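Local coordinates for alpha,alpha-trehalose-phosphate synthase (UDP-forming) (Burkholderia xenovorans, PDB 5HXA), which belongs to glycosyltransferase family 20 and has the GT-B architecture, in which two Rossmann-like alpha/beta domains face each other, at residues R264-S269 with S301-A306; G278-F283 with R320-G325. All blocks are in the same frame, centred on the assembly; numbering follows the deposited sequence. Where two conformers were deposited one is given.

Interaction 1 of 2, residues R264-S269 with S301-A306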
loop_
_atom_site.group_PDB
_atom_site.type_symbol
_atom_site.label_atom_id
_atom_site.label_comp_id
_atom_site.label_asym_id
_atom_site.label_seq_id
_atom_site.Cartn_x
_atom_site.Cartn_y
_atom_site.Cartn_z
ATOM N N ARG A 264 26.380 -26.583 -15.312
ATOM C CA ARG A 264 25.382 -26.028 -14.415
ATOM C C ARG A 264 24.343 -25.267 -15.220
ATOM O O ARG A 264 24.640 -24.721 -16.284
ATOM C CB ARG A 264 26.009 -25.089 -13.365
ATOM C CG ARG A 264 26.996 -25.775 -12.422
ATOM C CD ARG A 264 27.239 -24.922 -11.178
ATOM N NE ARG A 264 27.574 -23.538 -11.508
ATOM C CZ ARG A 264 28.815 -23.078 -11.627
ATOM N NH1 ARG A 264 29.848 -23.890 -11.435
ATOM N NH2 ARG A 264 29.024 -21.803 -11.931
ATOM N N LYS A 265 23.122 -25.240 -14.700
ATOM C CA LYS A 265 22.090 -24.381 -15.259
ATOM C C LYS A 265 22.229 -22.988 -14.663
ATOM O O LYS A 265 22.655 -22.836 -13.520
ATOM C CB LYS A 265 20.704 -24.943 -14.959
ATOM C CG LYS A 265 20.515 -26.364 -15.449
ATOM C CD LYS A 265 19.817 -26.378 -16.771
ATOM C CE LYS A 265 19.334 -27.783 -17.120
ATOM N NZ LYS A 265 18.384 -27.758 -18.254
ATOM N N LEU A 266 21.834 -21.975 -15.435
ATOM C CA LEU A 266 22.004 -20.569 -15.074
ATOM C C LEU A 266 20.648 -19.889 -14.919
ATOM O O LEU A 266 19.850 -19.869 -15.863
ATOM C CB LEU A 266 22.838 -19.850 -16.141
ATOM C CG LEU A 266 22.939 -18.325 -16.100
ATOM C CD1 LEU A 266 23.511 -17.876 -14.763
ATOM C CD2 LEU A 266 23.808 -17.832 -17.263
ATOM N N ILE A 267 20.398 -19.319 -13.741
ATOM C CA ILE A 267 19.245 -18.451 -13.507
ATOM C C ILE A 267 19.741 -17.016 -13.558
ATOM O O ILE A 267 20.651 -16.646 -12.814
ATOM C CB ILE A 267 18.573 -18.732 -12.155
ATOM C CG1 ILE A 267 18.187 -20.208 -12.023
ATOM C CG2 ILE A 267 17.331 -17.840 -11.994
ATOM C CD1 ILE A 267 17.745 -20.585 -10.598
ATOM N N MET A 268 19.164 -16.206 -14.434
ATOM C CA MET A 268 19.641 -14.851 -14.653
ATOM C C MET A 268 18.605 -13.855 -14.147
ATOM O O MET A 268 17.418 -13.955 -14.476
ATOM C CB MET A 268 19.939 -14.625 -16.137
ATOM C CG MET A 268 20.286 -13.204 -16.480
ATOM S SD MET A 268 21.897 -12.786 -15.790
ATOM C CE MET A 268 22.962 -13.792 -16.820
ATOM N N SER A 269 19.068 -12.882 -13.368
ATOM C CA SER A 269 18.220 -11.858 -12.777
ATOM C C SER A 269 18.929 -10.524 -12.952
ATOM O O SER A 269 20.097 -10.386 -12.571
ATOM C CB SER A 269 17.961 -12.193 -11.296
ATOM O OG SER A 269 17.289 -11.155 -10.621
ATOM N N SER A 301 23.340 -22.024 -10.676
ATOM C CA SER A 301 23.768 -20.788 -10.046
ATOM C C SER A 301 22.789 -19.676 -10.374
ATOM O O SER A 301 22.144 -19.677 -11.428
ATOM C CB SER A 301 25.166 -20.357 -10.503
ATOM O OG SER A 301 26.103 -21.396 -10.315
ATOM N N LEU A 302 22.705 -18.716 -9.467
ATOM C CA LEU A 302 21.944 -17.497 -9.681
ATOM C C LEU A 302 22.920 -16.362 -9.949
ATOM O O LEU A 302 23.746 -16.037 -9.092
ATOM C CB LEU A 302 21.080 -17.178 -8.464
ATOM C CG LEU A 302 20.406 -15.811 -8.459
ATOM C CD1 LEU A 302 19.390 -15.698 -9.624
ATOM C CD2 LEU A 302 19.735 -15.592 -7.107
ATOM N N VAL A 303 22.820 -15.746 -11.124
ATOM C CA VAL A 303 23.554 -14.518 -11.394
ATOM C C VAL A 303 22.583 -13.360 -11.211
ATOM O O VAL A 303 21.507 -13.342 -11.821
ATOM C CB VAL A 303 24.176 -14.518 -12.799
ATOM C CG1 VAL A 303 24.695 -13.126 -13.140
ATOM C CG2 VAL A 303 25.332 -15.523 -12.864
ATOM N N GLN A 304 22.940 -12.418 -10.341
ATOM C CA GLN A 304 22.183 -11.184 -10.153
ATOM C C GLN A 304 23.059 -10.037 -10.614
ATOM O O GLN A 304 24.089 -9.752 -9.994
ATOM C CB GLN A 304 21.778 -10.968 -8.695
ATOM C CG GLN A 304 21.155 -9.576 -8.476
ATOM C CD GLN A 304 19.745 -9.505 -9.068
ATOM O OE1 GLN A 304 18.886 -10.317 -8.727
ATOM N NE2 GLN A 304 19.516 -8.560 -9.977
ATOM N N ILE A 305 22.649 -9.378 -11.689
ATOM C CA ILE A 305 23.267 -8.141 -12.138
ATOM C C ILE A 305 22.413 -6.996 -11.616
ATOM O O ILE A 305 21.204 -6.946 -11.875
ATOM C CB ILE A 305 23.385 -8.109 -13.670
ATOM C CG1 ILE A 305 24.347 -9.219 -14.123
ATOM C CG2 ILE A 305 23.852 -6.743 -14.138
ATOM C CD1 ILE A 305 24.239 -9.553 -15.595
ATOM N N ALA A 306 23.026 -6.079 -10.866
ATOM C CA ALA A 306 22.294 -4.975 -10.249
ATOM C C ALA A 306 23.109 -3.712 -10.445
ATOM O O ALA A 306 23.962 -3.368 -9.619
ATOM C CB ALA A 306 22.017 -5.240 -8.766
#
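K265-S269 and S301-I305 run side by side as neighbouring parallel strands, their axes 4.9 Å apart at closest approach and inclined by 24°. L266 pairs with S301, I267 with L302, M268 with V303 and S269 with Q304. Five backbone hydrogen bonds form the ladder: K265 O accepts from S301 N, I267 gives its N to S301 O and takes V303 N on its O, and S269 likewise bonds V303 O and I305 N. The I267 N to S301 O bond is nearly straight, 174° at the hydrogen. Two alpha-hydrogen contacts supplement the ladder, L302 CA lying 3.5 Å from I267 O and Q304 CA 3.3 Å from S269 O. The strands are the outer limbs of a right-handed beta-alpha-beta crossover through helix 279-292, in the six-stranded parallel sheet of one Rossmann-like domain. On the sheet face carrying L266, M268, S301 and V303, L266 CD1 presses on V303 CG2 at 3.5 Å. M268 lies alongside V303, its chain folded at chi2 and chi3, which sets SD 3.9 Å from V303 CG1 and beside the CD1 methyl of I305. At the start of the pair R264 NE makes a weak, bent bond to S301 OG; W339 also binds this hydroxyl weakly. The other face, with I267, L302, S269 and Q304, packs against helix 279-292. Here I267 CG2 meets L302 CD1 at 3.8 Å. S269 OG, anti to its backbone N, donates a short 2.6 Å bond to Q304 OE1 from 34° off the carboxamide plane. Q304 is bent at chi2, and its NE2 turns back onto the backbone O of the next residue, I305, approaching from above that carbonyl plane, so that bonds at both OE1 and NE2 fix the turn of the amide.

Interaction 2 of 2, residues G278-F283 with R320-G325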
loop_
_atom_site.group_PDB
_atom_site.type_symbol
_atom_site.label_atom_id
_atom_site.label_comp_id
_atom_site.label_asym_id
_atom_site.label_seq_id
_atom_site.Cartn_x
_atom_site.Cartn_y
_atom_site.Cartn_z
ATOM N N GLY A 278 12.284 -6.257 -5.271
ATOM C CA GLY A 278 12.225 -7.480 -4.475
ATOM C C GLY A 278 13.421 -8.397 -4.626
ATOM O O GLY A 278 13.258 -9.619 -4.739
ATOM N N LEU A 279 14.629 -7.838 -4.620
ATOM C CA LEU A 279 15.795 -8.680 -4.840
ATOM C C LEU A 279 16.073 -9.567 -3.636
ATOM O O LEU A 279 16.523 -10.704 -3.802
ATOM C CB LEU A 279 17.008 -7.815 -5.204
ATOM C CG LEU A 279 16.811 -6.991 -6.490
ATOM C CD1 LEU A 279 18.048 -6.133 -6.832
ATOM C CD2 LEU A 279 16.408 -7.878 -7.684
ATOM N N VAL A 280 15.794 -9.088 -2.421
ATOM C CA VAL A 280 15.940 -9.951 -1.248
ATOM C C VAL A 280 15.032 -11.172 -1.367
ATOM O O VAL A 280 15.445 -12.306 -1.089
ATOM C CB VAL A 280 15.650 -9.163 0.045
ATOM C CG1 VAL A 280 15.461 -10.121 1.203
ATOM C CG2 VAL A 280 16.788 -8.183 0.352
ATOM N N GLU A 281 13.778 -10.961 -1.775
ATOM C CA GLU A 281 12.864 -12.082 -1.955
ATOM C C GLU A 281 13.359 -13.016 -3.052
ATOM O O GLU A 281 13.224 -14.239 -2.941
ATOM C CB GLU A 281 11.455 -11.575 -2.280
ATOM C CG GLU A 281 10.727 -10.883 -1.103
ATOM C CD GLU A 281 11.147 -9.431 -0.887
ATOM O OE1 GLU A 281 12.021 -8.925 -1.624
ATOM O OE2 GLU A 281 10.597 -8.792 0.028
ATOM N N ARG A 282 13.910 -12.457 -4.133
ATOM C CA ARG A 282 14.473 -13.300 -5.183
ATOM C C ARG A 282 15.556 -14.216 -4.627
ATOM O O ARG A 282 15.571 -15.418 -4.921
ATOM C CB ARG A 282 15.032 -12.445 -6.326
ATOM C CG ARG A 282 14.051 -12.322 -7.464
ATOM C CD ARG A 282 14.592 -11.486 -8.557
ATOM N NE ARG A 282 13.793 -10.288 -8.726
ATOM C CZ ARG A 282 13.914 -9.492 -9.769
ATOM N NH1 ARG A 282 14.799 -9.793 -10.714
ATOM N NH2 ARG A 282 13.156 -8.408 -9.872
ATOM N N PHE A 283 16.474 -13.659 -3.823
ATOM C CA PHE A 283 17.533 -14.476 -3.224
ATOM C C PHE A 283 16.952 -15.526 -2.289
ATOM O O PHE A 283 17.401 -16.678 -2.277
ATOM C CB PHE A 283 18.520 -13.605 -2.439
ATOM C CG PHE A 283 19.434 -12.757 -3.296
ATOM C CD1 PHE A 283 19.202 -12.589 -4.649
ATOM C CD2 PHE A 283 20.527 -12.116 -2.724
ATOM C CE1 PHE A 283 20.061 -11.796 -5.429
ATOM C CE2 PHE A 283 21.389 -11.330 -3.499
ATOM C CZ PHE A 283 21.141 -11.165 -4.849
ATOM N N ARG A 320 20.693 -1.838 -0.557
ATOM C CA ARG A 320 21.883 -2.473 -1.114
ATOM C C ARG A 320 22.635 -3.255 -0.039
ATOM O O ARG A 320 23.046 -4.401 -0.266
ATOM C CB ARG A 320 22.778 -1.410 -1.759
ATOM C CG ARG A 320 24.059 -1.950 -2.385
ATOM C CD ARG A 320 24.749 -0.895 -3.240
ATOM N NE ARG A 320 26.174 -1.172 -3.399
ATOM C CZ ARG A 320 27.068 -0.298 -3.859
ATOM N NH1 ARG A 320 26.693 0.925 -4.216
ATOM N NH2 ARG A 320 28.346 -0.649 -3.955
ATOM N N GLN A 321 22.810 -2.655 1.146
ATOM C CA GLN A 321 23.481 -3.358 2.238
ATOM C C GLN A 321 22.711 -4.607 2.640
ATOM O O GLN A 321 23.309 -5.658 2.897
ATOM C CB GLN A 321 23.648 -2.438 3.447
ATOM C CG GLN A 321 24.535 -1.241 3.229
ATOM C CD GLN A 321 24.433 -0.248 4.377
ATOM O OE1 GLN A 321 23.897 -0.566 5.440
ATOM N NE2 GLN A 321 24.937 0.965 4.163
ATOM N N THR A 322 21.382 -4.511 2.698
ATOM C CA THR A 322 20.565 -5.684 3.001
ATOM C C THR A 322 20.793 -6.791 1.983
ATOM O O THR A 322 21.023 -7.953 2.349
ATOM C CB THR A 322 19.083 -5.292 3.036
ATOM O OG1 THR A 322 18.883 -4.286 4.030
ATOM C CG2 THR A 322 18.223 -6.493 3.357
ATOM N N LEU A 323 20.702 -6.452 0.694
ATOM C CA LEU A 323 20.890 -7.445 -0.358
ATOM C C LEU A 323 22.287 -8.057 -0.305
ATOM O O LEU A 323 22.450 -9.274 -0.471
ATOM C CB LEU A 323 20.652 -6.798 -1.723
ATOM C CG LEU A 323 20.606 -7.782 -2.879
ATOM C CD1 LEU A 323 19.374 -8.677 -2.721
ATOM C CD2 LEU A 323 20.614 -7.057 -4.219
ATOM N N GLU A 324 23.309 -7.221 -0.118
ATOM C CA GLU A 324 24.681 -7.721 -0.060
ATOM C C GLU A 324 24.863 -8.709 1.088
ATOM O O GLU A 324 25.503 -9.754 0.920
ATOM C CB GLU A 324 25.652 -6.535 0.038
ATOM C CG GLU A 324 25.766 -5.846 -1.328
ATOM C CD GLU A 324 26.437 -4.490 -1.322
ATOM O OE1 GLU A 324 26.649 -3.968 -2.444
ATOM O OE2 GLU A 324 26.761 -3.954 -0.241
ATOM N N GLY A 325 24.266 -8.424 2.246
ATOM C CA GLY A 325 24.344 -9.367 3.353
ATOM C C GLY A 325 23.613 -10.669 3.074
ATOM O O GLY A 325 24.049 -11.736 3.514
#
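L323 reaches from helix 314-334 into the surface of helix 279-292 formed by L279, V280 and F283, and apolar contacts alone join the two segments. They run almost parallel, 8° between their directions, with axes 9.7 Å apart at closest approach. The CH-pi contact comes first: L323 CD1 sits over one face of the F283 ring, 3.7 Å from its centroid and 22° off the normal. It is displaced toward the rim; F283 CE2 is the ring atom nearest L323 CD1, at 3.4 Å, and the two side chains meet at about a right angle. CG of L323, anti to its backbone N (chi1 -171°), carries the branched end across to the other helix. Among the aliphatic contacts, L323 CD1 rests 3.5 Å from L279 CB and touches the backbone N of V280 and, more loosely, its CG2 methyl. CD2 of L323 lies 3.8 Å from L279 CD1, so the two methyls of the leucine divide their partners: CD1 touches all three residues, while CD2 lies chiefly against L279. Toward solvent, the CG2 methyls of V280 and T322 meet at 3.7 Å. The OG1 hydroxyl of T322 is bonded to R318 O, one turn back in its own helix. No polar contact crosses between the two segments. R320 NE, with its partner in the guanidinium plane, forms a salt bridge to E324 OE1 at 3.0 Å, and Y344 gives that carboxylate oxygen a second bond. The helix pair lies against the parallel sheet: F283 covers L302, Q304 and I342, L323 touches Y344 of strand 342-345, and farther along helix 314-334 A327 and I330 also reach the F283 ring.

In the fold
Interactions 1 and 2 are successive layers of the same Rossmann-like domain, their centres about 14 Å apart. Interaction 1 lies within the sheet, buried and held chiefly by backbone hydrogen bonds; interaction 2 lies in the helical layer covering one face, with no hydrogen bond between its segments and an edge at T322 exposed to solvent. Helix 279-292 ties them together, since it connects the two strands of interaction 1 and supplies half of interaction 2. F283 packs on L302 and Q304, and L279 on the Q304 amide. The polar joint is R282, whose NH1 probably bonds S269 OG while NH2 forms a salt bridge with D271.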